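Long-range contact in hydrolase, haloacid dehalogenase-like family (Chlorobaculum tepidum, PDB 2HCF), which probably acts as a magnesium-dependent hydrolase of the haloacid dehalogenase family: residues A[4-9]-A[110-115]. Residues are numbered along the deposited sequence; the frame is centred on the assembly and turned at random.
Sequences RTLVLF and DVLLGL
The carbonyl oxygen of Asp110 accepts a 2.8 Å hydrogen bond from Thr5 N and also takes a CA-H contact from Arg4. At the same end a water bridges the side chains: it accepts from Thr5 OG1 and donates to Asp110 OD2 at 2.6 Å. The threonine hydroxyl stands beside its own backbone N (chi1 -65°), within reach of that water, and the carboxylate, whose stronger partner is the salt-bridged Arg108, suits this partly exposed end.

From there the two strands run parallel in register. Leu112 N donates to Thr5 O and Val7 N to Leu112 O, the latter practically straight; Gly114 N then donates to Val7 O, and Phe9 N to Gly114 O. These are neighbouring strands of the parallel sheet in the Rossmann-like core of the HAD fold, 5-9 being flanked on its other edge by 173-177. Strand 5-9 leads directly into Asp10 and Asp12, which bind magnesium.

On the face covered by helix 152-164, the two leucines Leu6 and Leu112 run alongside each other, with CD1 of Leu6 4.0 Å from CD2 of Leu112; their branched apolar side chains suit this place against the small Ala160 of the helix, which both touch. Farther along, Leu8 CD2 lies 3.8 Å from Gly114 CA, a close approach that the bare glycine permits.

The reverse face carries Thr5, Val7 and Phe9 beside Val111, Leu113 and Leu115. Compact, branched valines suit the strand here: Val7 CG2 meets Val111 CG1 at 4.0 Å. Leu113 sends CD2 against the Phe9 ring edge, in its plane, 3.5 Å from CE2, while Leu101, Leu102 and Leu105 of helix 98-106 also touch this large apolar ring.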
loop_
_atom_site.group_PDB
_atom_site.type_symbol
_atom_site.label_atom_id
_atom_site.label_comp_id
_atom_site.label_asym_id
_atom_site.label_seq_id
_atom_site.Cartn_x
_atom_site.Cartn_y
_atom_site.Cartn_z
ATOM N N ARG A 4 5.082 21.895 -7.124
ATOM C CA ARG A 4 5.351 20.472 -7.353
ATOM C C ARG A 4 4.694 19.647 -6.250
ATOM O O ARG A 4 4.955 19.914 -5.076
ATOM C CB ARG A 4 6.852 20.176 -7.394
ATOM C CG ARG A 4 7.541 20.594 -8.700
ATOM C CD ARG A 4 8.941 19.982 -8.841
ATOM N NE ARG A 4 10.004 20.816 -8.269
ATOM C CZ ARG A 4 11.285 20.443 -8.151
ATOM N NH1 ARG A 4 11.685 19.241 -8.547
ATOM N NH2 ARG A 4 12.179 21.272 -7.623
ATOM N N THR A 5 3.848 18.672 -6.634
ATOM C CA THR A 5 3.099 17.815 -5.681
ATOM C C THR A 5 3.541 16.348 -5.696
ATOM O O THR A 5 3.765 15.764 -6.755
ATOM C CB THR A 5 1.611 17.878 -5.971
ATOM O OG1 THR A 5 1.163 19.211 -5.710
ATOM C CG2 THR A 5 0.812 16.927 -5.077
ATOM N N LEU A 6 3.662 15.793 -4.491
ATOM C CA LEU A 6 4.046 14.408 -4.257
ATOM C C LEU A 6 2.775 13.643 -3.884
ATOM O O LEU A 6 2.112 13.968 -2.890
ATOM C CB LEU A 6 5.087 14.311 -3.122
ATOM C CG LEU A 6 5.455 12.890 -2.663
ATOM C CD1 LEU A 6 5.993 12.096 -3.816
ATOM C CD2 LEU A 6 6.443 12.828 -1.531
ATOM N N VAL A 7 2.437 12.647 -4.693
ATOM C CA VAL A 7 1.242 11.876 -4.477
ATOM C C VAL A 7 1.574 10.383 -4.267
ATOM O O VAL A 7 2.056 9.703 -5.178
ATOM C CB VAL A 7 0.268 12.030 -5.670
ATOM C CG1 VAL A 7 -1.073 11.415 -5.319
ATOM C CG2 VAL A 7 0.096 13.499 -6.032
ATOM N N LEU A 8 1.225 9.889 -3.090
ATOM C CA LEU A 8 1.576 8.541 -2.654
ATOM C C LEU A 8 0.305 7.705 -2.481
ATOM O O LEU A 8 -0.611 8.075 -1.756
ATOM C CB LEU A 8 2.384 8.617 -1.352
ATOM C CG LEU A 8 3.695 9.408 -1.393
ATOM C CD1 LEU A 8 4.246 9.547 0.010
ATOM C CD2 LEU A 8 4.719 8.763 -2.308
ATOM N N PHE A 9 0.274 6.566 -3.154
ATOM C CA PHE A 9 -0.878 5.669 -3.218
ATOM C C PHE A 9 -0.574 4.348 -2.533
ATOM O O PHE A 9 0.491 3.705 -2.786
ATOM C CB PHE A 9 -1.185 5.305 -4.673
ATOM C CG PHE A 9 -2.013 6.331 -5.428
ATOM C CD1 PHE A 9 -3.404 6.268 -5.399
ATOM C CD2 PHE A 9 -1.408 7.289 -6.248
ATOM C CE1 PHE A 9 -4.169 7.178 -6.114
ATOM C CE2 PHE A 9 -2.161 8.194 -6.953
ATOM C CZ PHE A 9 -3.551 8.136 -6.885
ATOM N N ASP A 110 4.338 18.542 -13.030
ATOM C CA ASP A 110 4.382 19.003 -11.633
ATOM C C ASP A 110 4.010 17.926 -10.594
ATOM O O ASP A 110 3.991 18.215 -9.395
ATOM C CB ASP A 110 3.450 20.201 -11.450
ATOM C CG ASP A 110 2.023 19.894 -11.850
ATOM O OD1 ASP A 110 1.816 19.271 -12.907
ATOM O OD2 ASP A 110 1.101 20.291 -11.120
ATOM N N VAL A 111 3.715 16.707 -11.044
ATOM C CA VAL A 111 3.317 15.623 -10.152
ATOM C C VAL A 111 4.382 14.529 -10.130
ATOM O O VAL A 111 4.843 14.085 -11.179
ATOM C CB VAL A 111 1.980 14.992 -10.592
ATOM C CG1 VAL A 111 1.604 13.758 -9.706
ATOM C CG2 VAL A 111 0.879 16.005 -10.543
ATOM N N LEU A 112 4.768 14.096 -8.929
ATOM C CA LEU A 112 5.566 12.871 -8.801
ATOM C C LEU A 112 4.709 11.780 -8.169
ATOM O O LEU A 112 4.202 11.950 -7.071
ATOM C CB LEU A 112 6.802 13.095 -7.945
ATOM C CG LEU A 112 7.596 11.822 -7.646
ATOM C CD1 LEU A 112 8.126 11.165 -8.913
ATOM C CD2 LEU A 112 8.706 12.142 -6.692
ATOM N N LEU A 113 4.549 10.653 -8.843
ATOM C CA LEU A 113 3.750 9.554 -8.259
ATOM C C LEU A 113 4.658 8.551 -7.562
ATOM O O LEU A 113 5.725 8.222 -8.081
ATOM C CB LEU A 113 2.943 8.817 -9.310
ATOM C CG LEU A 113 1.647 9.436 -9.833
ATOM C CD1 LEU A 113 1.256 8.642 -11.057
ATOM C CD2 LEU A 113 0.559 9.378 -8.811
ATOM N N GLY A 114 4.239 8.092 -6.381
ATOM C CA GLY A 114 4.908 6.992 -5.698
ATOM C C GLY A 114 3.938 6.074 -4.940
ATOM O O GLY A 114 2.752 6.391 -4.762
ATOM N N LEU A 115 4.456 4.934 -4.487
ATOM C CA LEU A 115 3.684 3.973 -3.749
ATOM C C LEU A 115 4.055 4.106 -2.306
ATOM O O LEU A 115 5.219 4.329 -2.009
ATOM C CB LEU A 115 4.036 2.581 -4.197
ATOM C CG LEU A 115 3.611 2.304 -5.647
ATOM C CD1 LEU A 115 4.284 1.080 -6.114
ATOM C CD2 LEU A 115 2.081 2.123 -5.737
HETATM O O HOH W 1 0.668 20.286 -8.563
#